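Local coordinates for oxidized polyvinyl alcohol hydrolase (Pseudomonas sp. VM15C, PDB 3WWC), which hydrolyses beta-diketones such as 4,6-nonanedione and cleaves oxidized polyvinyl alcohol in the second step of polyvinyl alcohol degradation, at residues R102-Q107 / E114-P119; Y238-K243 / S283-A288; N314-D319 / T336-G341; V39-K44 / F153-Q158; V249-G254 / G347-L352. The protein carries 1 engineered substitution. All coordinates share one frame; numbering follows the deposited sequence.

Contact 1 of 5, residues R102-Q107 / E114-P119; sequences RACANQ and ERCNGP
One water joins the two backbones, donating to C104 O at 2.8 Å and to E114 O at the same distance. Beside this bridge the covalent tie is the disulfide C104 SG-C116 SG, whose chi3 of 104° is right-handed. Its two ends are set differently: C104 SG sits between its own backbone N and carbonyl carbon (chi1 58°), while C116 SG lies anti to the carbonyl carbon. C104 CB also packs on the carbonyl of R115, 3.3 Å from R115 O. R102 closes the other flank. Its chain bends at chi3 and lays the guanidinium flat against the sulfur, with C116 SG 3.9 Å above the plane and over its centre, and R102 NH1 reaches C116 CB at 3.6 Å. The charged end is held by R112 O through NH2, with a weak bond from NH1 to S71 O in the butanoate pocket wall. A leucine in place of R102 would probably leave R112 O without its donor and take the flat cover off C116 SG. The disulfide thus joins a 3-10 turn to a later part of the same loop, between strand 96-100 and helix 148-160, with A103 resting on strand 46-53.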
# COMPACT_ATOMS: atom_id res chain seq x y z
N ARG A 102 3.34 -12.63 -2.15
CA ARG A 102 4.68 -12.09 -1.90
C ARG A 102 5.75 -12.99 -2.55
O ARG A 102 5.62 -14.23 -2.54
CB ARG A 102 4.93 -11.99 -0.38
CG ARG A 102 4.02 -10.98 0.30
CD ARG A 102 4.08 -11.05 1.84
NE ARG A 102 3.50 -12.32 2.24
CZ ARG A 102 3.59 -12.85 3.44
NH1 ARG A 102 4.19 -12.19 4.43
NH2 ARG A 102 3.16 -14.11 3.61
N ALA A 103 6.79 -12.38 -3.12
CA ALA A 103 7.84 -13.15 -3.76
C ALA A 103 8.46 -14.16 -2.78
O ALA A 103 8.70 -15.34 -3.14
CB ALA A 103 8.92 -12.16 -4.27
N CYS A 104 8.69 -13.72 -1.55
CA CYS A 104 9.29 -14.57 -0.53
C CYS A 104 8.44 -15.82 -0.23
O CYS A 104 8.97 -16.78 0.33
CB CYS A 104 9.50 -13.76 0.80
SG CYS A 104 7.92 -13.04 1.45
N ALA A 105 7.14 -15.79 -0.52
CA ALA A 105 6.27 -16.95 -0.23
C ALA A 105 6.38 -18.06 -1.28
O ALA A 105 5.70 -19.09 -1.17
CB ALA A 105 4.82 -16.49 -0.12
N ASN A 106 7.18 -17.83 -2.31
CA ASN A 106 7.40 -18.85 -3.36
C ASN A 106 6.10 -19.37 -3.90
O ASN A 106 5.92 -20.59 -4.07
CB ASN A 106 8.23 -19.98 -2.78
CG ASN A 106 9.57 -19.53 -2.35
OD1 ASN A 106 10.07 -19.98 -1.30
ND2 ASN A 106 10.17 -18.64 -3.13
N GLN A 107 5.22 -18.43 -4.24
CA GLN A 107 3.93 -18.66 -4.84
C GLN A 107 2.87 -19.32 -4.01
O GLN A 107 1.78 -19.59 -4.53
CB GLN A 107 4.08 -19.42 -6.19
CG GLN A 107 5.04 -18.68 -7.16
CD GLN A 107 4.88 -19.19 -8.57
OE1 GLN A 107 3.84 -18.97 -9.19
NE2 GLN A 107 5.89 -19.91 -9.07
N GLU A 114 6.81 -17.37 7.43
CA GLU A 114 7.96 -18.21 7.12
C GLU A 114 8.73 -17.69 5.91
O GLU A 114 8.20 -17.61 4.82
CB GLU A 114 7.49 -19.66 6.85
CG GLU A 114 6.61 -20.26 7.98
CD GLU A 114 5.08 -20.17 7.73
OE1 GLU A 114 4.60 -19.16 7.16
OE2 GLU A 114 4.38 -21.16 8.07
N ARG A 115 10.01 -17.35 6.15
CA ARG A 115 10.91 -16.82 5.14
C ARG A 115 10.45 -15.53 4.54
O ARG A 115 10.92 -15.19 3.45
CB ARG A 115 11.18 -17.86 4.02
CG ARG A 115 11.79 -19.13 4.63
CD ARG A 115 11.92 -20.38 3.72
NE ARG A 115 10.68 -21.12 3.44
CZ ARG A 115 9.97 -21.88 4.31
NH1 ARG A 115 8.86 -22.50 3.89
NH2 ARG A 115 10.37 -22.04 5.57
N CYS A 116 9.49 -14.87 5.18
CA CYS A 116 8.99 -13.59 4.73
C CYS A 116 9.16 -12.50 5.77
O CYS A 116 9.48 -11.37 5.43
CB CYS A 116 7.49 -13.68 4.39
SG CYS A 116 7.10 -14.44 2.78
N ASN A 117 8.92 -12.83 7.04
CA ASN A 117 8.95 -11.84 8.09
C ASN A 117 10.36 -11.59 8.60
O ASN A 117 10.81 -12.22 9.58
CB ASN A 117 8.03 -12.33 9.22
CG ASN A 117 8.03 -11.40 10.41
OD1 ASN A 117 8.26 -10.21 10.27
ND2 ASN A 117 7.79 -11.96 11.61
N GLY A 118 11.08 -10.68 7.95
CA GLY A 118 12.43 -10.38 8.36
C GLY A 118 13.04 -9.41 7.37
O GLY A 118 12.40 -9.02 6.39
N PRO A 119 14.28 -9.02 7.59
CA PRO A 119 15.01 -8.08 6.73
C PRO A 119 15.12 -8.54 5.28
O PRO A 119 15.16 -9.75 4.96
CB PRO A 119 16.38 -8.00 7.41
CG PRO A 119 16.11 -8.44 8.81
CD PRO A 119 15.13 -9.54 8.68
O HOH W 1 8.13 -18.61 2.23

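Contact 2 of 5, residues Y238-K243 / S283-A288; sequences YPLPAK and SNFFSA
F285 is swung with CG anti to its nitrogen (chi1 175°), and L240 with CG anti to the carbonyl carbon (chi1 -67°); these settings bring the phenyl ring and the leucine branch together. In this alpha/beta-hydrolase fold, helix 275-288 carries the ring, and the extended, proline-rich loop 238-243, which leads into strand 247-253, lies across it. The two side chains cross obliquely, L240 CD1 resting 3.7 Å from F285 CD1. Nearer the backbone, L240 CB lies 3.8 Å from F285 CE1. The next residue meets the ring at its edge: P241 O lies in the ring plane, 3.6 Å from F285 CE1, so the carbonyl faces the slightly positive rim of C-H groups instead of the pi cloud. P241 CG adds a loose apolar touch to F285 CZ at 4.3 Å. Within the helix, F285 CD2 stands over the face of the F286 ring, offset toward its rim, and L188 of helix 178-189 touches F285 from outside the two segments. The loop has its own fastening, L240 N bonding to Q232 OE1 and A242 O to Q289 NE2. S283, which by similarity belongs to the charge relay system, lies on the same helix but does not touch the loop; its OG bonds to F349 N. Its carbonyl is gripped twice: S287 OG at 2.8 Å and S287 N at 3.0 Å reach S283 O from opposite faces of the carbonyl plane.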
# COMPACT_ATOMS: atom_id res chain seq x y z
N TYR A 238 14.45 8.76 -4.68
CA TYR A 238 15.22 9.84 -4.04
C TYR A 238 15.79 10.82 -5.11
O TYR A 238 16.52 10.39 -6.01
CB TYR A 238 16.41 9.36 -3.23
CG TYR A 238 17.12 10.58 -2.69
CD1 TYR A 238 16.55 11.35 -1.68
CD2 TYR A 238 18.28 11.06 -3.31
CE1 TYR A 238 17.10 12.58 -1.31
CE2 TYR A 238 18.83 12.28 -2.95
CZ TYR A 238 18.23 13.03 -1.95
OH TYR A 238 18.78 14.23 -1.56
N PRO A 239 15.38 12.08 -5.09
CA PRO A 239 14.40 12.70 -4.17
C PRO A 239 13.00 12.26 -4.59
O PRO A 239 12.82 11.69 -5.68
CB PRO A 239 14.59 14.20 -4.39
CG PRO A 239 15.12 14.28 -5.78
CD PRO A 239 15.99 13.11 -5.96
N LEU A 240 12.02 12.53 -3.73
CA LEU A 240 10.62 12.20 -4.04
C LEU A 240 10.27 13.03 -5.26
O LEU A 240 10.83 14.12 -5.48
CB LEU A 240 9.71 12.59 -2.87
CG LEU A 240 9.94 11.76 -1.61
CD1 LEU A 240 9.07 12.37 -0.50
CD2 LEU A 240 9.55 10.32 -1.83
N PRO A 241 9.33 12.55 -6.07
CA PRO A 241 8.94 13.30 -7.27
C PRO A 241 8.36 14.68 -6.99
O PRO A 241 7.65 14.88 -6.02
CB PRO A 241 7.96 12.37 -7.97
CG PRO A 241 7.53 11.36 -6.95
CD PRO A 241 8.60 11.27 -5.92
N ALA A 242 8.67 15.65 -7.86
CA ALA A 242 8.15 17.00 -7.66
C ALA A 242 6.66 17.01 -7.95
O ALA A 242 5.89 17.78 -7.35
CB ALA A 242 8.86 17.98 -8.61
N LYS A 243 6.26 16.16 -8.89
CA LYS A 243 4.85 16.06 -9.26
C LYS A 243 4.45 14.65 -9.61
O LYS A 243 5.16 13.92 -10.33
CB LYS A 243 4.52 16.95 -10.45
CG LYS A 243 3.01 17.16 -10.54
CD LYS A 243 2.59 18.20 -11.55
CE LYS A 243 1.08 18.36 -11.47
NZ LYS A 243 0.60 19.43 -12.41
N SER A 283 1.07 11.59 4.52
CA SER A 283 -0.03 12.54 4.35
C SER A 283 0.47 13.93 3.97
O SER A 283 -0.17 14.63 3.21
CB SER A 283 -0.91 12.60 5.64
OG SER A 283 -0.32 13.46 6.63
N ASN A 284 1.66 14.30 4.43
CA ASN A 284 2.17 15.64 4.09
C ASN A 284 2.55 15.66 2.60
O ASN A 284 2.24 16.62 1.88
CB ASN A 284 3.43 15.94 4.92
CG ASN A 284 3.13 16.09 6.41
OD1 ASN A 284 1.97 16.11 6.83
ND2 ASN A 284 4.18 16.22 7.21
N PHE A 285 3.19 14.60 2.13
CA PHE A 285 3.58 14.59 0.74
C PHE A 285 2.40 14.57 -0.18
O PHE A 285 2.33 15.36 -1.14
CB PHE A 285 4.48 13.38 0.44
CG PHE A 285 4.82 13.24 -1.01
CD1 PHE A 285 5.90 13.92 -1.54
CD2 PHE A 285 4.01 12.48 -1.86
CE1 PHE A 285 6.15 13.88 -2.90
CE2 PHE A 285 4.26 12.43 -3.23
CZ PHE A 285 5.32 13.12 -3.74
N PHE A 286 1.44 13.68 0.09
CA PHE A 286 0.31 13.57 -0.84
C PHE A 286 -0.64 14.75 -0.76
O PHE A 286 -1.22 15.13 -1.75
CB PHE A 286 -0.43 12.23 -0.64
CG PHE A 286 0.36 11.05 -1.12
CD1 PHE A 286 0.66 10.92 -2.49
CD2 PHE A 286 0.79 10.06 -0.22
CE1 PHE A 286 1.38 9.80 -2.96
CE2 PHE A 286 1.50 8.94 -0.69
CZ PHE A 286 1.79 8.81 -2.05
N SER A 287 -0.78 15.35 0.41
CA SER A 287 -1.63 16.50 0.51
C SER A 287 -1.09 17.67 -0.26
O SER A 287 -1.87 18.41 -0.85
CB SER A 287 -1.81 16.92 1.98
OG SER A 287 -2.54 15.93 2.63
N ALA A 288 0.23 17.82 -0.28
CA ALA A 288 0.85 18.94 -0.99
C ALA A 288 0.69 18.82 -2.50
O ALA A 288 0.71 19.81 -3.19
CB ALA A 288 2.33 19.07 -0.63

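Contact 3 of 5, residues N314-D319 / T336-G341; sequences NRWALD and TQPPEG
T336 begins the run by receiving the indole N-H of W316: NE1 donates to T336 OG1 at 3.1 Å, a bent bond (139°) with the hydroxyl oxygen 15° out of the ring plane. The threonine's chi1 of 64° presents OG1 to the indole edge. The same N-H also makes a weak bond to the backbone, W316 NE1 to T336 O at 3.2 Å, so it is shared between two oxygens of one residue. Q337 starts its side chain away from the helix, while its carbonyl lies near the indole nitrogen at an angle too poor for a bond. At P338 the contact changes from polar to flat packing. This is a proline-tryptophan CH-pi contact on helix 310-322 of the alpha/beta-hydrolase fold: P338 CB stands 3.6 Å from the centroid of the W316 six-membered ring, nearly on its normal. P338 CA rides over the same face, 3.5 Å from W316 CE2. P339 packs nearer the root of the side chain, its CD 3.9 Å from W316 CG. Beyond the prolines the chain runs on to strand 343-346, whose C344 touches both W316 and P338.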
# COMPACT_ATOMS: atom_id res chain seq x y z
N ASN A 314 -14.01 -1.39 4.86
CA ASN A 314 -13.52 -1.75 3.54
C ASN A 314 -14.44 -1.20 2.47
O ASN A 314 -13.99 -0.67 1.45
CB ASN A 314 -13.40 -3.27 3.34
CG ASN A 314 -12.31 -3.92 4.18
OD1 ASN A 314 -11.56 -3.25 4.88
ND2 ASN A 314 -12.22 -5.26 4.07
N ARG A 315 -15.76 -1.32 2.69
CA ARG A 315 -16.71 -0.84 1.66
C ARG A 315 -16.63 0.67 1.57
O ARG A 315 -16.59 1.24 0.46
CB ARG A 315 -18.16 -1.20 2.05
CG ARG A 315 -18.47 -2.67 1.95
CD ARG A 315 -20.01 -2.93 2.20
NE ARG A 315 -20.43 -2.72 3.58
CZ ARG A 315 -20.47 -3.67 4.51
NH1 ARG A 315 -20.06 -4.92 4.25
NH2 ARG A 315 -21.01 -3.37 5.67
N TRP A 316 -16.61 1.34 2.72
CA TRP A 316 -16.54 2.82 2.74
C TRP A 316 -15.24 3.31 2.09
O TRP A 316 -15.25 4.25 1.25
CB TRP A 316 -16.62 3.34 4.18
CG TRP A 316 -16.43 4.83 4.26
CD1 TRP A 316 -17.36 5.80 3.96
CD2 TRP A 316 -15.20 5.52 4.53
NE1 TRP A 316 -16.78 7.05 4.03
CE2 TRP A 316 -15.46 6.91 4.37
CE3 TRP A 316 -13.92 5.11 4.89
CZ2 TRP A 316 -14.47 7.87 4.55
CZ3 TRP A 316 -12.94 6.07 5.07
CH2 TRP A 316 -13.23 7.44 4.89
N ALA A 317 -14.13 2.67 2.44
CA ALA A 317 -12.85 3.15 1.88
C ALA A 317 -12.77 2.93 0.39
O ALA A 317 -12.41 3.86 -0.35
CB ALA A 317 -11.65 2.41 2.61
N LEU A 318 -13.12 1.73 -0.11
CA LEU A 318 -13.03 1.51 -1.55
C LEU A 318 -14.02 2.34 -2.31
O LEU A 318 -13.66 2.88 -3.35
CB LEU A 318 -13.18 0.01 -1.88
CG LEU A 318 -11.83 -0.75 -2.10
CD1 LEU A 318 -11.02 -0.25 -3.30
CD2 LEU A 318 -11.02 -0.64 -0.82
N ASP A 319 -15.23 2.50 -1.80
CA ASP A 319 -16.19 3.33 -2.52
C ASP A 319 -15.78 4.79 -2.50
O ASP A 319 -16.10 5.53 -3.44
CB ASP A 319 -17.59 3.17 -1.92
CG ASP A 319 -18.16 1.78 -2.15
OD1 ASP A 319 -17.59 0.98 -2.89
OD2 ASP A 319 -19.22 1.46 -1.54
N THR A 336 -17.55 11.42 2.51
CA THR A 336 -18.74 11.06 3.28
C THR A 336 -18.24 10.51 4.61
O THR A 336 -17.05 10.17 4.74
CB THR A 336 -19.61 10.00 2.63
OG1 THR A 336 -18.89 8.76 2.52
CG2 THR A 336 -20.08 10.48 1.24
N GLN A 337 -19.13 10.41 5.59
CA GLN A 337 -18.76 9.94 6.93
C GLN A 337 -18.31 8.48 6.98
O GLN A 337 -18.98 7.61 6.47
CB GLN A 337 -19.99 10.10 7.85
CG GLN A 337 -19.75 9.92 9.34
CD GLN A 337 -20.99 10.27 10.14
OE1 GLN A 337 -21.42 11.43 10.18
NE2 GLN A 337 -21.58 9.27 10.77
N PRO A 338 -17.14 8.22 7.60
CA PRO A 338 -16.68 6.83 7.69
C PRO A 338 -17.49 6.11 8.78
O PRO A 338 -18.24 6.73 9.55
CB PRO A 338 -15.21 6.98 8.10
CG PRO A 338 -15.25 8.25 8.97
CD PRO A 338 -16.18 9.17 8.18
N PRO A 339 -17.33 4.81 8.89
CA PRO A 339 -18.05 4.04 9.91
C PRO A 339 -17.61 4.47 11.29
O PRO A 339 -16.57 5.08 11.49
CB PRO A 339 -17.54 2.60 9.70
CG PRO A 339 -17.08 2.61 8.22
CD PRO A 339 -16.47 3.96 8.05
N GLU A 340 -18.39 4.05 12.27
CA GLU A 340 -18.04 4.31 13.65
C GLU A 340 -16.69 3.64 13.95
O GLU A 340 -16.45 2.52 13.52
CB GLU A 340 -19.12 3.71 14.56
CG GLU A 340 -18.93 4.18 15.99
CD GLU A 340 -19.97 3.64 16.96
OE1 GLU A 340 -19.82 3.96 18.17
OE2 GLU A 340 -20.90 2.90 16.53
N GLY A 341 -15.83 4.37 14.63
CA GLY A 341 -14.50 3.87 14.97
C GLY A 341 -13.41 4.53 14.16
O GLY A 341 -12.22 4.26 14.40

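Contact 4 of 5, residues V39-K44 / F153-Q158; sequences VDFPHK and FVAMVQ
Van der Waals packing carries this contact, and A155 is its centre. The methyl of A155 is met by two rings from alternate residues of the strand. F41 makes the apolar pair, its CE2 4.0 Å from A155 CB, while the imidazole of H43 merely rests its ND1 side on the same methyl, ND1 lying 3.9 Å from A155 CB. Both rings approach obliquely. Each is extended toward the helix because its CG lies anti to the backbone N, chi1 being -179° in F41 and -171° in H43. A155 presents only a methyl to the two rings; the axes of strand 39-43 and helix 153-158 approach to 9.7 Å, their directions 126° apart.

Ring-to-backbone contacts come next. F41 CZ lies 3.8 Å from A155 O, and M156 N follows at a looser 4.1 Å; neither is a hydrogen bond. F41 also meets Y31 edge-to-face.

Polar fastening falls to one end of the helix. H43 NE2 is hydrogen-bonded with S151 OG, which K44 NZ also reaches, so the imidazole keeps a fixed tilt. In the strand, F41 belongs with D40 to a G1 beta bulge opposite R48.

Helix 148-160 packs on the sheet of the alpha/beta-hydrolase fold, reaching edge strand 36-43 through A155, strands 62-68 and 96-100 through F153 and M156, and strand 62-68 again through V157.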
# COMPACT_ATOMS: atom_id res chain seq x y z
N VAL A 39 -0.57 -18.99 -11.22
CA VAL A 39 0.81 -19.23 -10.83
C VAL A 39 1.75 -19.13 -12.02
O VAL A 39 1.28 -19.02 -13.16
CB VAL A 39 1.01 -20.64 -10.17
CG1 VAL A 39 0.10 -20.77 -8.94
CG2 VAL A 39 0.66 -21.73 -11.18
N ASP A 40 3.05 -19.17 -11.76
CA ASP A 40 4.09 -19.08 -12.81
C ASP A 40 3.96 -17.91 -13.78
O ASP A 40 4.28 -18.01 -14.99
CB ASP A 40 4.15 -20.41 -13.57
CG ASP A 40 4.56 -21.54 -12.66
OD1 ASP A 40 5.37 -21.28 -11.75
OD2 ASP A 40 4.08 -22.67 -12.87
N PHE A 41 3.53 -16.77 -13.24
CA PHE A 41 3.42 -15.57 -14.09
C PHE A 41 4.83 -15.04 -14.19
O PHE A 41 5.46 -14.67 -13.19
CB PHE A 41 2.52 -14.55 -13.40
CG PHE A 41 2.33 -13.31 -14.19
CD1 PHE A 41 1.32 -13.25 -15.14
CD2 PHE A 41 3.14 -12.20 -13.99
CE1 PHE A 41 1.11 -12.09 -15.87
CE2 PHE A 41 2.95 -11.02 -14.72
CZ PHE A 41 1.92 -10.96 -15.66
N PRO A 42 5.38 -14.95 -15.41
CA PRO A 42 6.76 -14.49 -15.60
C PRO A 42 6.91 -13.00 -15.51
O PRO A 42 6.20 -12.28 -16.22
CB PRO A 42 7.08 -14.99 -17.01
CG PRO A 42 5.77 -14.79 -17.72
CD PRO A 42 4.73 -15.28 -16.68
N HIS A 43 7.80 -12.55 -14.65
CA HIS A 43 8.09 -11.13 -14.56
C HIS A 43 9.52 -10.90 -14.05
O HIS A 43 9.86 -11.32 -12.97
CB HIS A 43 7.10 -10.41 -13.61
CG HIS A 43 7.22 -8.92 -13.66
ND1 HIS A 43 6.77 -8.17 -14.73
CD2 HIS A 43 7.85 -8.05 -12.84
CE1 HIS A 43 7.12 -6.91 -14.56
NE2 HIS A 43 7.78 -6.81 -13.42
N LYS A 44 10.33 -10.19 -14.83
CA LYS A 44 11.71 -9.87 -14.44
C LYS A 44 12.53 -11.06 -13.90
O LYS A 44 13.22 -10.94 -12.90
CB LYS A 44 11.73 -8.71 -13.42
CG LYS A 44 11.37 -7.35 -14.08
CD LYS A 44 11.37 -6.20 -13.05
CE LYS A 44 11.10 -4.86 -13.73
NZ LYS A 44 11.05 -3.74 -12.72
N PHE A 153 3.02 -5.67 -10.33
CA PHE A 153 1.58 -5.39 -10.13
C PHE A 153 0.96 -4.76 -11.36
O PHE A 153 -0.19 -5.03 -11.65
CB PHE A 153 1.36 -4.43 -8.93
CG PHE A 153 1.93 -4.92 -7.62
CD1 PHE A 153 2.15 -6.27 -7.34
CD2 PHE A 153 2.27 -3.96 -6.68
CE1 PHE A 153 2.72 -6.65 -6.11
CE2 PHE A 153 2.83 -4.31 -5.45
CZ PHE A 153 3.06 -5.66 -5.16
N VAL A 154 1.71 -3.92 -12.06
CA VAL A 154 1.18 -3.28 -13.27
C VAL A 154 0.97 -4.37 -14.32
O VAL A 154 -0.08 -4.44 -14.93
CB VAL A 154 2.18 -2.21 -13.77
CG1 VAL A 154 1.73 -1.66 -15.16
CG2 VAL A 154 2.20 -1.07 -12.76
N ALA A 155 1.96 -5.22 -14.49
CA ALA A 155 1.84 -6.30 -15.47
C ALA A 155 0.72 -7.26 -15.14
O ALA A 155 -0.01 -7.75 -16.03
CB ALA A 155 3.14 -7.07 -15.57
N MET A 156 0.53 -7.52 -13.85
CA MET A 156 -0.52 -8.39 -13.34
C MET A 156 -1.91 -7.84 -13.70
O MET A 156 -2.75 -8.53 -14.27
CB MET A 156 -0.33 -8.50 -11.84
CG MET A 156 -1.43 -9.21 -11.11
SD MET A 156 -1.23 -9.15 -9.32
CE MET A 156 -1.71 -7.41 -8.93
N VAL A 157 -2.12 -6.56 -13.41
CA VAL A 157 -3.42 -5.95 -13.68
C VAL A 157 -3.62 -5.86 -15.21
O VAL A 157 -4.72 -6.14 -15.70
CB VAL A 157 -3.50 -4.56 -13.03
CG1 VAL A 157 -4.77 -3.83 -13.50
CG2 VAL A 157 -3.58 -4.72 -11.50
N GLN A 158 -2.57 -5.51 -15.97
CA GLN A 158 -2.73 -5.42 -17.44
C GLN A 158 -3.09 -6.79 -18.03
O GLN A 158 -3.90 -6.88 -18.95
CB GLN A 158 -1.46 -4.87 -18.07
CG GLN A 158 -1.32 -3.38 -17.84
CD GLN A 158 -0.01 -2.83 -18.32
OE1 GLN A 158 0.08 -1.63 -18.62
NE2 GLN A 158 1.00 -3.65 -18.35

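Contact 5 of 5, residues V249-G254 / G347-L352; sequences VMTVWG and GPFTGL
F349 and L352 press from the C-terminal tail onto strand 247-253, an inner strand of the alpha/beta-hydrolase sheet, where they meet T251 and W253. The tight part lies at W253 and T251. L352 runs antiparallel to the indole side chain, setting CG over the six-membered ring as a CH-pi contact, 3.9 Å from its centroid and 12° off the normal, while L352 CD1 comes to 3.6 Å from W253 CE3. F349 fills the gap between the two strand residues: its CZ approaches T251 O at 3.4 Å, and its CE1 lies 4.0 Å from W253 CB. With an alanine at W253, CB could still touch F349, but the ring under L352 is gone, and the leucine would probably be freer to turn, with a gap beside the strand.

The loose side faces outward. T350 and G351 are exposed and add almost nothing to the packing, and P348 leans on helix 275-288, not on the strand. Backbone atoms of the loop also bond to that helix, F349 O to Q280 NE2 and L352 O to R276 NH1.

T251 uses its two branches differently. Its hydroxyl is hydrogen-bonded with H294 NE2 of the adjacent strand 292-298, whereas CG2, anti to the backbone N, lies in the F349 ring plane at the edge, 3.8 Å from F349 CE2.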
# COMPACT_ATOMS: atom_id res chain seq x y z
N VAL A 249 -5.50 9.24 -2.39
CA VAL A 249 -4.78 8.39 -1.45
C VAL A 249 -5.41 8.52 -0.10
O VAL A 249 -5.63 9.65 0.40
CB VAL A 249 -3.30 8.80 -1.36
CG1 VAL A 249 -2.54 7.88 -0.40
CG2 VAL A 249 -2.66 8.76 -2.77
N MET A 250 -5.70 7.39 0.51
CA MET A 250 -6.29 7.36 1.86
C MET A 250 -5.29 6.66 2.78
O MET A 250 -5.09 5.45 2.68
CB MET A 250 -7.61 6.59 1.85
CG MET A 250 -8.27 6.65 3.24
SD MET A 250 -9.86 5.71 3.27
CE MET A 250 -10.89 6.83 2.37
N THR A 251 -4.66 7.44 3.66
CA THR A 251 -3.66 6.90 4.59
C THR A 251 -4.33 6.65 5.93
O THR A 251 -5.04 7.53 6.43
CB THR A 251 -2.54 7.88 4.79
OG1 THR A 251 -1.92 8.16 3.52
CG2 THR A 251 -1.50 7.31 5.76
N VAL A 252 -4.12 5.48 6.51
CA VAL A 252 -4.78 5.14 7.80
C VAL A 252 -3.75 4.88 8.90
O VAL A 252 -2.78 4.11 8.69
CB VAL A 252 -5.62 3.87 7.64
CG1 VAL A 252 -6.35 3.55 8.96
CG2 VAL A 252 -6.64 4.07 6.50
N TRP A 253 -3.95 5.55 10.03
CA TRP A 253 -3.12 5.39 11.24
C TRP A 253 -3.99 4.70 12.28
O TRP A 253 -5.14 5.11 12.48
CB TRP A 253 -2.68 6.76 11.77
CG TRP A 253 -1.92 6.69 13.04
CD1 TRP A 253 -0.73 6.03 13.24
CD2 TRP A 253 -2.20 7.38 14.28
NE1 TRP A 253 -0.25 6.28 14.50
CE2 TRP A 253 -1.15 7.10 15.16
CE3 TRP A 253 -3.26 8.20 14.72
CZ2 TRP A 253 -1.10 7.62 16.47
CZ3 TRP A 253 -3.20 8.72 16.01
CH2 TRP A 253 -2.13 8.42 16.87
N GLY A 254 -3.42 3.70 12.96
CA GLY A 254 -4.16 2.89 13.93
C GLY A 254 -4.09 3.37 15.37
O GLY A 254 -4.47 2.61 16.29
N GLY A 347 -6.75 16.13 3.60
CA GLY A 347 -5.58 16.88 3.99
C GLY A 347 -4.60 16.05 4.75
O GLY A 347 -4.74 14.82 4.84
N PRO A 348 -3.61 16.69 5.33
CA PRO A 348 -2.62 15.94 6.12
C PRO A 348 -3.16 15.58 7.50
O PRO A 348 -4.18 16.11 7.95
CB PRO A 348 -1.43 16.91 6.24
CG PRO A 348 -2.05 18.27 6.08
CD PRO A 348 -3.29 18.12 5.21
N PHE A 349 -2.54 14.62 8.18
CA PHE A 349 -2.96 14.37 9.54
C PHE A 349 -2.74 15.63 10.37
O PHE A 349 -1.78 16.39 10.13
CB PHE A 349 -2.13 13.24 10.15
CG PHE A 349 -2.59 11.90 9.71
CD1 PHE A 349 -3.64 11.27 10.36
CD2 PHE A 349 -1.99 11.27 8.64
CE1 PHE A 349 -4.11 10.02 9.93
CE2 PHE A 349 -2.45 10.02 8.20
CZ PHE A 349 -3.50 9.40 8.84
N THR A 350 -3.63 15.85 11.34
CA THR A 350 -3.51 16.99 12.23
C THR A 350 -3.55 16.57 13.67
O THR A 350 -3.14 17.35 14.54
CB THR A 350 -4.66 18.04 12.05
OG1 THR A 350 -5.92 17.37 12.17
CG2 THR A 350 -4.61 18.65 10.69
N GLY A 351 -4.00 15.37 13.96
CA GLY A 351 -4.07 15.04 15.38
C GLY A 351 -2.94 14.22 15.95
O GLY A 351 -3.05 13.71 17.07
N LEU A 352 -1.84 14.09 15.20
CA LEU A 352 -0.72 13.24 15.62
C LEU A 352 0.42 13.96 16.32
O LEU A 352 1.14 13.36 17.15
CB LEU A 352 -0.18 12.48 14.40
CG LEU A 352 -1.01 11.27 13.96
CD1 LEU A 352 -2.48 11.60 13.78
CD2 LEU A 352 -0.42 10.84 12.65

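Overall arrangement
The contacts run from one side of a mixed nine-strand alpha/beta-hydrolase sheet to the other. Contact 4 joins edge strand 36-43 to helix 148-160, and contact 1 lies within the span between its segments; their centres are 17 Å apart, and Q107 OE1 meets D40 N at 2.7 Å. Contacts 2, 3 and 5 follow later. Contact 5 sits about 15 Å between centres from contact 2 and 14 Å from contact 3, where M250 touches W316. Contacts 2 and 5 alternate along the chain and bring the C-terminal loop against helix 275-288 at S283, assigned by similarity to the charge relay. Contacts 1 and 4 lie across the chain's centre from contact 5.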